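Local coordinates for clavulanic acid biosynthesis oligopeptide binding protein 2 (Streptomyces clavuligerus, PDB 2WOL) that probably binds peptides as an extracellular solute-binding protein of the clavulanic acid biosynthesis pathway, at residues A[119-124]-A[158-163]; A[297-302]-A[542-547]; A[351-356]-A[526-531]. One frame throughout, in Å; residues are numbered along the deposited sequence.

Contact 1. Residues A[119-124]-A[158-163]; sequences DVRHAV and DEPLRS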
ATOM      1  N   ASP A 119      -0.567  24.288  10.971  1.00  9.75           N
ATOM      2  CA  ASP A 119      -1.568  23.448  10.305  1.00  9.64           C
ATOM      3  C   ASP A 119      -1.040  22.041  10.057  1.00  9.57           C
ATOM      4  O   ASP A 119      -1.818  21.078  10.039  1.00  9.26           O
ATOM      5  CB  ASP A 119      -1.984  24.063   8.968  1.00  9.49           C
ATOM      6  CG  ASP A 119      -2.477  25.498   9.094  1.00 10.86           C
ATOM      7  OD1 ASP A 119      -2.806  25.946  10.218  1.00 12.12           O
ATOM      8  OD2 ASP A 119      -2.553  26.176   8.045  1.00 12.02           O
ATOM      9  N   VAL A 120       0.272  21.931   9.853  1.00  9.12           N
ATOM     10  CA  VAL A 120       0.910  20.631   9.677  1.00  9.28           C
ATOM     11  C   VAL A 120       0.964  19.920  11.024  1.00  9.29           C
ATOM     12  O   VAL A 120       0.642  18.733  11.115  1.00  9.34           O
ATOM     13  CB  VAL A 120       2.323  20.739   9.046  1.00  9.20           C
ATOM     14  CG1 VAL A 120       2.954  19.351   8.907  1.00  9.75           C
ATOM     15  CG2 VAL A 120       2.252  21.421   7.689  1.00  9.61           C
ATOM     16  N   ARG A 121       1.350  20.647  12.071  1.00  9.21           N
ATOM     17  CA  ARG A 121       1.296  20.080  13.409  1.00  9.15           C
ATOM     18  C   ARG A 121      -0.125  19.646  13.747  1.00  8.69           C
ATOM     19  O   ARG A 121      -0.328  18.562  14.298  1.00  8.35           O
ATOM     20  CB  ARG A 121       1.797  21.058  14.464  1.00  9.56           C
ATOM     21  CG  ARG A 121       1.664  20.511  15.879  1.00 10.38           C
ATOM     22  CD  ARG A 121       2.502  21.287  16.851  1.00 12.05           C
ATOM     23  NE  ARG A 121       1.955  22.615  17.086  1.00 12.05           N
ATOM     24  CZ  ARG A 121       2.562  23.539  17.816  1.00 13.57           C
ATOM     25  NH1 ARG A 121       3.738  23.273  18.377  1.00 13.94           N
ATOM     26  NH2 ARG A 121       1.991  24.725  17.982  1.00 14.98           N
ATOM     27  N   HIS A 122      -1.102  20.489  13.421  1.00  8.45           N
ATOM     28  CA  HIS A 122      -2.491  20.157  13.716  1.00  7.74           C
ATOM     29  C   HIS A 122      -2.929  18.863  13.027  1.00  7.77           C
ATOM     30  O   HIS A 122      -3.581  18.023  13.647  1.00  7.40           O
ATOM     31  CB  HIS A 122      -3.454  21.299  13.379  1.00  7.99           C
ATOM     32  CG  HIS A 122      -4.864  21.008  13.783  1.00  8.23           C
ATOM     33  ND1 HIS A 122      -5.261  20.976  15.103  1.00  9.63           N
ATOM     34  CD2 HIS A 122      -5.956  20.690  13.050  1.00  8.24           C
ATOM     35  CE1 HIS A 122      -6.544  20.666  15.164  1.00  9.54           C
ATOM     36  NE2 HIS A 122      -6.989  20.485  13.933  1.00  9.08           N
ATOM     37  N   ALA A 123      -2.553  18.707  11.760  1.00  7.51           N
ATOM     38  CA  ALA A 123      -2.849  17.487  11.009  1.00  7.61           C
ATOM     39  C   ALA A 123      -2.277  16.248  11.699  1.00  7.54           C
ATOM     40  O   ALA A 123      -2.974  15.239  11.857  1.00  7.74           O
ATOM     41  CB  ALA A 123      -2.314  17.601   9.595  1.00  7.54           C
ATOM     42  N   VAL A 124      -1.018  16.335  12.117  1.00  7.85           N
ATOM     43  CA  VAL A 124      -0.359  15.233  12.811  1.00  8.30           C
ATOM     44  C   VAL A 124      -1.037  14.963  14.164  1.00  8.55           C
ATOM     45  O   VAL A 124      -1.247  13.810  14.546  1.00  8.63           O
ATOM     46  CB  VAL A 124       1.160  15.501  12.964  1.00  8.61           C
ATOM     47  CG1 VAL A 124       1.815  14.451  13.833  1.00  9.05           C
ATOM     48  CG2 VAL A 124       1.824  15.542  11.586  1.00  8.51           C
ATOM     49  N   ASP A 158      -5.880  21.638  24.279  1.00 14.15           N
ATOM     50  CA  ASP A 158      -5.377  22.638  23.340  1.00 15.18           C
ATOM     51  C   ASP A 158      -3.870  22.848  23.475  1.00 15.16           C
ATOM     52  O   ASP A 158      -3.282  23.659  22.756  1.00 15.66           O
ATOM     53  CB  ASP A 158      -6.159  23.961  23.428  1.00 15.71           C
ATOM     54  CG  ASP A 158      -6.162  24.564  24.822  1.00 17.66           C
ATOM     55  OD1 ASP A 158      -5.221  24.308  25.603  1.00 19.54           O
ATOM     56  OD2 ASP A 158      -7.122  25.307  25.130  1.00 19.97           O
ATOM     57  N   GLU A 159      -3.246  22.106  24.387  1.00 15.01           N
ATOM     58  CA  GLU A 159      -1.792  22.100  24.469  1.00 15.09           C
ATOM     59  C   GLU A 159      -1.227  21.278  23.316  1.00 14.82           C
ATOM     60  O   GLU A 159      -1.607  20.121  23.133  1.00 14.14           O
ATOM     61  CB  GLU A 159      -1.310  21.539  25.801  1.00 15.53           C
ATOM     62  CG  GLU A 159       0.187  21.703  25.998  1.00 17.25           C
ATOM     63  CD  GLU A 159       0.704  21.029  27.249  1.00 19.58           C
ATOM     64  OE1 GLU A 159      -0.033  20.217  27.851  1.00 21.23           O
ATOM     65  OE2 GLU A 159       1.860  21.313  27.628  1.00 21.65           O
ATOM     66  N   PRO A 160      -0.340  21.884  22.509  1.00 14.83           N
ATOM     67  CA  PRO A 160       0.249  21.147  21.399  1.00 14.87           C
ATOM     68  C   PRO A 160       1.031  19.913  21.831  1.00 14.80           C
ATOM     69  O   PRO A 160       1.503  19.824  22.968  1.00 14.62           O
ATOM     70  CB  PRO A 160       1.198  22.169  20.764  1.00 15.08           C
ATOM     71  CG  PRO A 160       0.637  23.493  21.153  1.00 15.23           C
ATOM     72  CD  PRO A 160       0.133  23.280  22.545  1.00 15.04           C
ATOM     73  N   LEU A 161       1.145  18.964  20.908  1.00 14.54           N
ATOM     74  CA  LEU A 161       1.994  17.800  21.071  1.00 14.75           C
ATOM     75  C   LEU A 161       3.421  18.276  21.354  1.00 14.60           C
ATOM     76  O   LEU A 161       3.973  19.085  20.608  1.00 14.51           O
ATOM     77  CB  LEU A 161       1.921  16.969  19.787  1.00 14.92           C
ATOM     78  CG  LEU A 161       2.534  15.580  19.629  1.00 15.75           C
ATOM     79  CD1 LEU A 161       2.134  14.622  20.730  1.00 15.59           C
ATOM     80  CD2 LEU A 161       2.115  15.034  18.275  1.00 14.67           C
ATOM     81  N   ARG A 162       4.001  17.790  22.445  1.00 14.49           N
ATOM     82  CA  ARG A 162       5.279  18.317  22.927  1.00 14.52           C
ATOM     83  C   ARG A 162       6.476  17.895  22.093  1.00 14.11           C
ATOM     84  O   ARG A 162       7.556  18.489  22.186  1.00 14.22           O
ATOM     85  CB  ARG A 162       5.488  17.949  24.388  1.00 14.89           C
ATOM     86  CG  ARG A 162       4.578  18.719  25.299  1.00 15.94           C
ATOM     87  CD  ARG A 162       5.226  18.942  26.617  1.00 17.88           C
ATOM     88  NE  ARG A 162       4.378  19.753  27.477  1.00 17.44           N
ATOM     89  CZ  ARG A 162       4.481  19.772  28.797  1.00 17.44           C
ATOM     90  NH1 ARG A 162       5.392  19.017  29.395  1.00 17.39           N
ATOM     91  NH2 ARG A 162       3.670  20.537  29.511  1.00 17.47           N
ATOM     92  N   SER A 163       6.268  16.872  21.274  1.00 13.42           N
ATOM     93  CA  SER A 163       7.293  16.361  20.379  1.00 12.86           C
ATOM     94  C   SER A 163       7.275  17.077  19.032  1.00 12.73           C
ATOM     95  O   SER A 163       8.088  16.776  18.162  1.00 12.95           O
ATOM     96  CB  SER A 163       7.074  14.867  20.167  1.00 12.81           C
ATOM     97  OG  SER A 163       5.732  14.620  19.791  1.00 12.79           O
TER
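Pro-160 sets its CB over one face of the Arg-121 guanidinium, the two side chains crossing at a slant. CB of Pro-160 stands above the centre of the guanidinium, 3.5 Å from CZ of Arg-121, while CG of Pro-160 comes 3.7 Å from NH2 of Arg-121. The contact uses one face of the guanidinium and leaves its N-H edge for polar partners, an example of how an arginine can pack as a plate and bond at its rim at the same time. The side chain leaves the helix with CG anti to the backbone N (chi1 176°) and then bends at chi3 (71°), which swings the guanidinium across to the proline. A second, looser touch lies one helical turn further on, where CG1 of Val-124 comes within 4.5 Å of CD2 of Leu-161.

Further out, polar bonds fix the arginine and the loop beside the proline. NH1 of Arg-121 is hydrogen-bonded to the carbonyl oxygen of Val-164, and the backbone N of Leu-161 is bonded to OE1 of Gln-125. The loop carries its own brace: Arg-162 grips OE2 of Glu-159 side-on, its NH2 lying 2.7 Å from that OE2, near the guanidinium plane. NE of Arg-162 shares that oxygen from above the carboxylate plane, and OE1 of Glu-159 is taken by Arg-149 in another salt bridge.

The contact thus lays the loop that leads into strand 164-166 against helix 117-127. Leu-144 of helix 140-144 touches both Val-124 and Leu-161. Strands 164-166 and 171-175 are neighbours in a four-stranded antiparallel sheet with 91-93 and 98-102, and the helix packs beside that sheet, Ile-172 touching Arg-121 and Phe-174 touching Val-124.

Contact 2. Residues A[297-302]-A[542-547]; sequences DNPRTS and VYVHPA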
ATOM      1  N   ASP A 297      -1.172  -1.750 -19.832  1.00  8.16           N
ATOM      2  CA  ASP A 297       0.037  -1.873 -19.021  1.00  8.37           C
ATOM      3  C   ASP A 297      -0.136  -3.006 -18.021  1.00  8.51           C
ATOM      4  O   ASP A 297      -1.223  -3.199 -17.479  1.00  8.42           O
ATOM      5  CB  ASP A 297       0.311  -0.560 -18.285  1.00  8.06           C
ATOM      6  CG  ASP A 297       0.601   0.583 -19.235  1.00  8.42           C
ATOM      7  OD1 ASP A 297       1.484   0.418 -20.101  1.00  8.15           O
ATOM      8  OD2 ASP A 297      -0.046   1.644 -19.122  1.00  7.96           O
ATOM      9  N   ASN A 298       0.942  -3.751 -17.781  1.00  8.65           N
ATOM     10  CA  ASN A 298       0.900  -4.928 -16.907  1.00  9.44           C
ATOM     11  C   ASN A 298       1.959  -4.830 -15.791  1.00  9.54           C
ATOM     12  O   ASN A 298       2.883  -5.640 -15.731  1.00  9.73           O
ATOM     13  CB  ASN A 298       1.089  -6.195 -17.759  1.00  9.59           C
ATOM     14  CG  ASN A 298       0.796  -7.495 -17.003  1.00 10.85           C
ATOM     15  OD1 ASN A 298       0.099  -7.520 -15.982  1.00 12.25           O
ATOM     16  ND2 ASN A 298       1.326  -8.593 -17.527  1.00 12.55           N
ATOM     17  N   PRO A 299       1.830  -3.826 -14.901  1.00  9.48           N
ATOM     18  CA  PRO A 299       2.863  -3.602 -13.895  1.00  9.62           C
ATOM     19  C   PRO A 299       2.749  -4.545 -12.703  1.00 10.28           C
ATOM     20  O   PRO A 299       1.693  -5.139 -12.474  1.00  9.73           O
ATOM     21  CB  PRO A 299       2.568  -2.177 -13.426  1.00  9.76           C
ATOM     22  CG  PRO A 299       1.091  -2.069 -13.536  1.00  9.13           C
ATOM     23  CD  PRO A 299       0.728  -2.851 -14.775  1.00  9.43           C
ATOM     24  N   ARG A 300       3.841  -4.661 -11.951  1.00 11.06           N
ATOM     25  CA  ARG A 300       3.792  -5.215 -10.605  1.00 12.41           C
ATOM     26  C   ARG A 300       3.110  -4.181  -9.723  1.00 12.73           C
ATOM     27  O   ARG A 300       3.308  -2.977  -9.914  1.00 13.30           O
ATOM     28  CB  ARG A 300       5.198  -5.470 -10.073  1.00 12.63           C
ATOM     29  CG  ARG A 300       5.919  -6.623 -10.742  1.00 14.26           C
ATOM     30  CD  ARG A 300       7.410  -6.505 -10.504  1.00 16.82           C
ATOM     31  NE  ARG A 300       8.130  -7.701 -10.924  1.00 18.58           N
ATOM     32  CZ  ARG A 300       8.373  -8.749 -10.141  1.00 17.89           C
ATOM     33  NH1 ARG A 300       7.945  -8.766  -8.885  1.00 17.34           N
ATOM     34  NH2 ARG A 300       9.052  -9.782 -10.620  1.00 18.70           N
ATOM     35  N   THR A 301       2.312  -4.644  -8.763  1.00 13.07           N
ATOM     36  CA  THR A 301       1.611  -3.744  -7.840  1.00 13.41           C
ATOM     37  C   THR A 301       2.399  -3.510  -6.551  1.00 13.61           C
ATOM     38  O   THR A 301       2.024  -2.655  -5.740  1.00 14.02           O
ATOM     39  CB  THR A 301       0.222  -4.284  -7.450  1.00 13.56           C
ATOM     40  OG1 THR A 301       0.371  -5.524  -6.748  1.00 13.72           O
ATOM     41  CG2 THR A 301      -0.648  -4.503  -8.676  1.00 14.45           C
ATOM     42  N   SER A 302       3.475  -4.276  -6.375  1.00 13.37           N
ATOM     43  CA  SER A 302       4.284  -4.305  -5.144  1.00 13.29           C
ATOM     44  C   SER A 302       3.624  -5.066  -3.989  1.00 12.63           C
ATOM     45  O   SER A 302       4.182  -5.147  -2.892  1.00 12.41           O
ATOM     46  CB  SER A 302       4.718  -2.901  -4.707  1.00 13.67           C
ATOM     47  OG  SER A 302       5.667  -2.375  -5.619  1.00 15.97           O
ATOM     48  N   VAL A 542       0.274   9.545 -19.092  1.00  7.28           N
ATOM     49  CA  VAL A 542      -0.088   8.337 -18.359  1.00  7.29           C
ATOM     50  C   VAL A 542       1.156   7.530 -18.009  1.00  7.09           C
ATOM     51  O   VAL A 542       1.950   7.185 -18.887  1.00  7.44           O
ATOM     52  CB  VAL A 542      -1.068   7.451 -19.155  1.00  7.18           C
ATOM     53  CG1 VAL A 542      -1.450   6.217 -18.341  1.00  7.97           C
ATOM     54  CG2 VAL A 542      -2.314   8.227 -19.531  1.00  7.95           C
ATOM     55  N   TYR A 543       1.320   7.222 -16.728  1.00  7.03           N
ATOM     56  CA  TYR A 543       2.408   6.344 -16.298  1.00  7.32           C
ATOM     57  C   TYR A 543       2.033   5.679 -14.985  1.00  7.29           C
ATOM     58  O   TYR A 543       1.316   6.263 -14.165  1.00  7.32           O
ATOM     59  CB  TYR A 543       3.738   7.107 -16.158  1.00  7.58           C
ATOM     60  CG  TYR A 543       3.829   8.016 -14.948  1.00  7.32           C
ATOM     61  CD1 TYR A 543       4.450   7.583 -13.775  1.00  7.11           C
ATOM     62  CD2 TYR A 543       3.295   9.304 -14.977  1.00  7.15           C
ATOM     63  CE1 TYR A 543       4.538   8.411 -12.655  1.00  6.86           C
ATOM     64  CE2 TYR A 543       3.372  10.141 -13.861  1.00  7.31           C
ATOM     65  CZ  TYR A 543       3.999   9.685 -12.707  1.00  7.23           C
ATOM     66  OH  TYR A 543       4.082  10.501 -11.598  1.00  8.69           O
ATOM     67  N   VAL A 544       2.512   4.453 -14.799  1.00  7.50           N
ATOM     68  CA  VAL A 544       2.341   3.753 -13.536  1.00  7.73           C
ATOM     69  C   VAL A 544       3.309   4.362 -12.530  1.00  7.78           C
ATOM     70  O   VAL A 544       4.525   4.353 -12.744  1.00  8.13           O
ATOM     71  CB  VAL A 544       2.603   2.236 -13.684  1.00  7.72           C
ATOM     72  CG1 VAL A 544       2.398   1.525 -12.356  1.00  8.48           C
ATOM     73  CG2 VAL A 544       1.685   1.636 -14.743  1.00  8.14           C
ATOM     74  N   HIS A 545       2.771   4.914 -11.446  1.00  7.67           N
ATOM     75  CA  HIS A 545       3.642   5.464 -10.425  1.00  8.14           C
ATOM     76  C   HIS A 545       4.259   4.327  -9.614  1.00  8.68           C
ATOM     77  O   HIS A 545       3.529   3.506  -9.055  1.00  8.94           O
ATOM     78  CB  HIS A 545       2.930   6.443  -9.499  1.00  8.10           C
ATOM     79  CG  HIS A 545       3.884   7.309  -8.746  1.00  7.36           C
ATOM     80  ND1 HIS A 545       4.728   6.809  -7.777  1.00  7.76           N
ATOM     81  CD2 HIS A 545       4.189   8.622  -8.873  1.00  7.61           C
ATOM     82  CE1 HIS A 545       5.494   7.785  -7.321  1.00  8.06           C
ATOM     83  NE2 HIS A 545       5.186   8.895  -7.970  1.00  7.57           N
ATOM     84  N   PRO A 546       5.604   4.274  -9.550  1.00  9.69           N
ATOM     85  CA  PRO A 546       6.255   3.146  -8.877  1.00 10.05           C
ATOM     86  C   PRO A 546       5.948   3.023  -7.380  1.00 10.44           C
ATOM     87  O   PRO A 546       6.070   1.935  -6.822  1.00 11.35           O
ATOM     88  CB  PRO A 546       7.750   3.410  -9.102  1.00 10.43           C
ATOM     89  CG  PRO A 546       7.852   4.856  -9.387  1.00 10.58           C
ATOM     90  CD  PRO A 546       6.584   5.233 -10.095  1.00  9.72           C
ATOM     91  N   ALA A 547       5.556   4.120  -6.739  1.00 10.45           N
ATOM     92  CA  ALA A 547       5.200   4.080  -5.320  1.00 10.61           C
ATOM     93  C   ALA A 547       3.783   3.557  -5.066  1.00 10.80           C
ATOM     94  O   ALA A 547       3.431   3.254  -3.922  1.00 11.20           O
ATOM     95  CB  ALA A 547       5.390   5.454  -4.678  1.00 10.67           C
TER
HETATM   96  O   HOH W   1       5.839   0.436  -4.558  1.00 27.48           O
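Pro-299 and Val-544 supply the apolar part of this contact, two compact side chains meeting obliquely from segments some 240 residues apart. CB of Pro-299 lies 3.9 Å from CG1 of Val-544, and CG of Pro-299 is equally close to CG2 of Val-544, so both methyls rest against the CB-CG edge of the ring. Val-544 can present both because CG1 is anti to its backbone N (chi1 -179°) and CG2 anti to its carbonyl carbon. CB of Asp-297 extends the patch more loosely, and Tyr-551 also packs on Val-544. The contact thereby brings the short pair of strands 544-545 and 550-551 up to residues 297-302, whose backbone pairs with strand 523-534.

Polar linkage across the contact is made through water. One water donates to the carbonyl oxygen of Pro-546, 2.7 Å away, and is hydrogen-bonded at 3.0 Å to OG of Ser-302, at the corner where the chain turns toward strand 303-309.

The remaining bonds shape each side separately. ND1 of His-545 accepts the backbone N-H of Ala-547 at 3.0 Å, with an N-H...N angle of 157° and the donor close to the ring plane, while NE2 is bonded to the carbonyl oxygen of Pro-71. The carboxylate of Asp-297 turns to Tyr-551, Arg-535 and the backbone N of Gly-20.

Acceptance at ND1 and a carbonyl partner at NE2 together suggest that His-545 is neutral, with its proton on NE2. Between the segments, an apolar valine-proline touch is paired with a single water bridge, and the carboxylate of Asp-297 is engaged by residues outside both.

Contact 3. Residues A[351-356]-A[526-531]; sequences LFPPTL and LVHDKT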
ATOM      1  N   LEU A 351      10.426 -12.366   0.067  1.00  9.38           N
ATOM      2  CA  LEU A 351       9.377 -11.434   0.478  1.00  9.30           C
ATOM      3  C   LEU A 351       9.421 -10.069  -0.213  1.00  9.23           C
ATOM      4  O   LEU A 351       8.410  -9.620  -0.752  1.00  9.18           O
ATOM      5  CB  LEU A 351       9.377 -11.270   2.004  1.00  9.28           C
ATOM      6  CG  LEU A 351       9.340 -12.572   2.821  1.00  9.58           C
ATOM      7  CD1 LEU A 351       9.633 -12.305   4.284  1.00  9.93           C
ATOM      8  CD2 LEU A 351       8.006 -13.294   2.676  1.00  9.88           C
ATOM      9  N   PHE A 352      10.583  -9.416  -0.197  1.00  9.40           N
ATOM     10  CA  PHE A 352      10.717  -8.063  -0.756  1.00 10.00           C
ATOM     11  C   PHE A 352      10.368  -7.999  -2.239  1.00 10.69           C
ATOM     12  O   PHE A 352      10.826  -8.837  -3.020  1.00 10.71           O
ATOM     13  CB  PHE A 352      12.150  -7.537  -0.604  1.00 10.03           C
ATOM     14  CG  PHE A 352      12.555  -7.211   0.811  1.00  9.90           C
ATOM     15  CD1 PHE A 352      13.768  -7.675   1.312  1.00 10.33           C
ATOM     16  CD2 PHE A 352      11.745  -6.424   1.632  1.00 10.03           C
ATOM     17  CE1 PHE A 352      14.168  -7.372   2.614  1.00 10.30           C
ATOM     18  CE2 PHE A 352      12.142  -6.119   2.935  1.00 10.82           C
ATOM     19  CZ  PHE A 352      13.353  -6.597   3.420  1.00  9.88           C
ATOM     20  N   PRO A 353       9.558  -7.000  -2.636  1.00 11.43           N
ATOM     21  CA  PRO A 353       9.404  -6.688  -4.060  1.00 12.32           C
ATOM     22  C   PRO A 353      10.721  -6.157  -4.640  1.00 13.32           C
ATOM     23  O   PRO A 353      11.525  -5.584  -3.900  1.00 13.56           O
ATOM     24  CB  PRO A 353       8.342  -5.579  -4.068  1.00 12.43           C
ATOM     25  CG  PRO A 353       7.686  -5.644  -2.737  1.00 12.06           C
ATOM     26  CD  PRO A 353       8.735  -6.123  -1.788  1.00 11.43           C
ATOM     27  N   PRO A 354      10.949  -6.348  -5.955  1.00 14.27           N
ATOM     28  CA  PRO A 354      12.175  -5.861  -6.602  1.00 15.11           C
ATOM     29  C   PRO A 354      12.356  -4.336  -6.637  1.00 15.70           C
ATOM     30  O   PRO A 354      13.418  -3.859  -7.052  1.00 16.51           O
ATOM     31  CB  PRO A 354      12.076  -6.428  -8.023  1.00 15.21           C
ATOM     32  CG  PRO A 354      10.635  -6.681  -8.236  1.00 15.08           C
ATOM     33  CD  PRO A 354      10.082  -7.076  -6.903  1.00 14.62           C
ATOM     34  N   THR A 355      11.345  -3.582  -6.207  1.00 16.01           N
ATOM     35  CA  THR A 355      11.450  -2.121  -6.114  1.00 16.38           C
ATOM     36  C   THR A 355      12.336  -1.690  -4.953  1.00 16.10           C
ATOM     37  O   THR A 355      12.856  -0.572  -4.939  1.00 16.53           O
ATOM     38  CB  THR A 355      10.073  -1.441  -5.932  1.00 16.40           C
ATOM     39  OG1 THR A 355       9.304  -2.157  -4.956  1.00 17.41           O
ATOM     40  CG2 THR A 355       9.315  -1.381  -7.250  1.00 17.25           C
ATOM     41  N   LEU A 356      12.496  -2.577  -3.975  1.00 15.36           N
ATOM     42  CA  LEU A 356      13.241  -2.246  -2.765  1.00 14.72           C
ATOM     43  C   LEU A 356      14.711  -2.630  -2.880  1.00 14.52           C
ATOM     44  O   LEU A 356      15.031  -3.705  -3.393  1.00 14.29           O
ATOM     45  CB  LEU A 356      12.603  -2.908  -1.542  1.00 14.67           C
ATOM     46  CG  LEU A 356      11.116  -2.628  -1.299  1.00 14.37           C
ATOM     47  CD1 LEU A 356      10.665  -3.337  -0.040  1.00 13.86           C
ATOM     48  CD2 LEU A 356      10.823  -1.133  -1.205  1.00 14.71           C
ATOM     49  N   LEU A 526       4.280 -16.640  -2.234  1.00  7.83           N
ATOM     50  CA  LEU A 526       3.709 -17.261  -3.431  1.00  8.19           C
ATOM     51  C   LEU A 526       4.060 -16.471  -4.686  1.00  8.46           C
ATOM     52  O   LEU A 526       4.871 -16.917  -5.502  1.00  8.66           O
ATOM     53  CB  LEU A 526       2.193 -17.440  -3.296  1.00  8.42           C
ATOM     54  CG  LEU A 526       1.712 -18.277  -2.103  1.00  9.24           C
ATOM     55  CD1 LEU A 526       0.196 -18.350  -2.076  1.00 10.45           C
ATOM     56  CD2 LEU A 526       2.310 -19.677  -2.137  1.00 10.34           C
ATOM     57  N   VAL A 527       3.451 -15.299  -4.831  1.00  8.41           N
ATOM     58  CA  VAL A 527       3.728 -14.429  -5.973  1.00  8.62           C
ATOM     59  C   VAL A 527       3.754 -12.971  -5.559  1.00  8.57           C
ATOM     60  O   VAL A 527       3.113 -12.591  -4.576  1.00  8.71           O
ATOM     61  CB  VAL A 527       2.682 -14.597  -7.125  1.00  8.76           C
ATOM     62  CG1 VAL A 527       2.711 -16.012  -7.707  1.00  9.18           C
ATOM     63  CG2 VAL A 527       1.268 -14.220  -6.667  1.00  9.08           C
ATOM     64  N   HIS A 528       4.513 -12.170  -6.301  1.00  8.78           N
ATOM     65  CA  HIS A 528       4.329 -10.726  -6.284  1.00  9.29           C
ATOM     66  C   HIS A 528       3.264 -10.407  -7.323  1.00  9.71           C
ATOM     67  O   HIS A 528       3.393 -10.766  -8.505  1.00  9.69           O
ATOM     68  CB  HIS A 528       5.627  -9.986  -6.589  1.00  9.56           C
ATOM     69  CG  HIS A 528       6.647 -10.083  -5.500  1.00  9.45           C
ATOM     70  ND1 HIS A 528       6.410  -9.649  -4.213  1.00 10.98           N
ATOM     71  CD2 HIS A 528       7.915 -10.555  -5.510  1.00  9.62           C
ATOM     72  CE1 HIS A 528       7.485  -9.857  -3.475  1.00  8.71           C
ATOM     73  NE2 HIS A 528       8.415 -10.400  -4.240  1.00 11.58           N
ATOM     74  N   ASP A 529       2.205  -9.749  -6.868  1.00 10.25           N
ATOM     75  CA  ASP A 529       1.030  -9.501  -7.694  1.00 11.13           C
ATOM     76  C   ASP A 529       1.325  -8.571  -8.870  1.00 11.02           C
ATOM     77  O   ASP A 529       2.187  -7.688  -8.793  1.00 10.65           O
ATOM     78  CB  ASP A 529      -0.153  -9.008  -6.854  0.50 11.40           C
ATOM     79  CG  ASP A 529      -0.828 -10.135  -6.080  0.50 12.06           C
ATOM     80  OD1 ASP A 529      -1.076 -11.212  -6.672  0.50 13.36           O
ATOM     81  OD2 ASP A 529      -1.112  -9.946  -4.880  0.50 13.88           O
ATOM     82  N   LYS A 530       0.620  -8.821  -9.968  1.00 10.84           N
ATOM     83  CA  LYS A 530       0.633  -7.950 -11.132  1.00 11.21           C
ATOM     84  C   LYS A 530      -0.805  -7.615 -11.489  1.00 11.00           C
ATOM     85  O   LYS A 530      -1.740  -8.266 -11.021  1.00 11.38           O
ATOM     86  CB  LYS A 530       1.349  -8.619 -12.306  1.00 11.28           C
ATOM     87  CG  LYS A 530       2.860  -8.711 -12.112  1.00 12.39           C
ATOM     88  CD  LYS A 530       3.561  -9.464 -13.232  1.00 12.43           C
ATOM     89  CE  LYS A 530       3.586  -8.668 -14.532  1.00 15.94           C
ATOM     90  NZ  LYS A 530       4.408  -9.349 -15.567  1.00 18.23           N
ATOM     91  N   THR A 531      -0.983  -6.587 -12.306  1.00 10.57           N
ATOM     92  CA  THR A 531      -2.320  -6.146 -12.661  1.00 10.50           C
ATOM     93  C   THR A 531      -2.324  -5.649 -14.101  1.00  9.96           C
ATOM     94  O   THR A 531      -1.265  -5.371 -14.662  1.00 10.27           O
ATOM     95  CB  THR A 531      -2.812  -5.038 -11.699  1.00 10.66           C
ATOM     96  OG1 THR A 531      -4.230  -4.886 -11.818  1.00 11.82           O
ATOM     97  CG2 THR A 531      -2.120  -3.705 -11.980  1.00 11.18           C
TER
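Pro-353 sets its CA over the imidazole of His-528, a backbone carbon serving as the CH-pi partner of a ring whose ND1 is buried without a partner. CA of Pro-353 is 4.0 Å from the centroid of the His-528 ring and 24° off the ring normal, so it sits over the face but is displaced toward the rim. The histidine is the part of strand 523-534 that reaches the loop here: with CG beside its backbone N and anti to the carbonyl carbon (chi1 -70°), the ring projects into the bend of residues 351-354. CD of Pro-354 adds a looser touch, 4.3 Å from CD2 of His-528, from an oblique direction. O of Phe-352 lies 3.1 Å from NE2 of His-528.

What holds the loop in this posture lies partly within it and partly behind it. A type I turn runs from Pro-353 to Leu-356, closed by a 3.2 Å bond from N of Leu-356 to O of Pro-353. OE2 of Glu-514 accepts from the backbone N atoms of both Leu-351 and Phe-352. On the strand, a classic beta bulge opposite His-305, at Leu-526 and Val-527, comes just before the histidine. Helix 460-468 covers the loop through Leu-464 and Phe-463, and Arg-300, salt-bridged to Asp-346, packs on both Pro-354 and His-528.

The burial has a cost, since ND1 of His-528 is enclosed with nothing to bond to in the model. The ring offers its face to Pro-353 while its NE2 end lies near a backbone oxygen, and a neutral imidazole would be consistent with the partnerless ND1.

Contacts 2 and 3 are neighbours, with centres 12 Å apart, on adjoining backbone joined by strand pairing: N of Thr-301 lies 3.0 Å from O of Asp-529, and N of Thr-531 lies 3.0 Å from O of Pro-299, both probable hydrogen bonds. In chain order contact 3 is nested inside the long loop that contact 2 closes. Contact 1 closes before either opens and lies across the chain's centre, its nearest atoms about 19 Å from contact 2 and 23 Å from contact 3. Solute-binding proteins of this kind generally hold their ligand between two lobes; here a glycerol, probably from the crystallisation liquor, bonds to O of Ala-547 in contact 2.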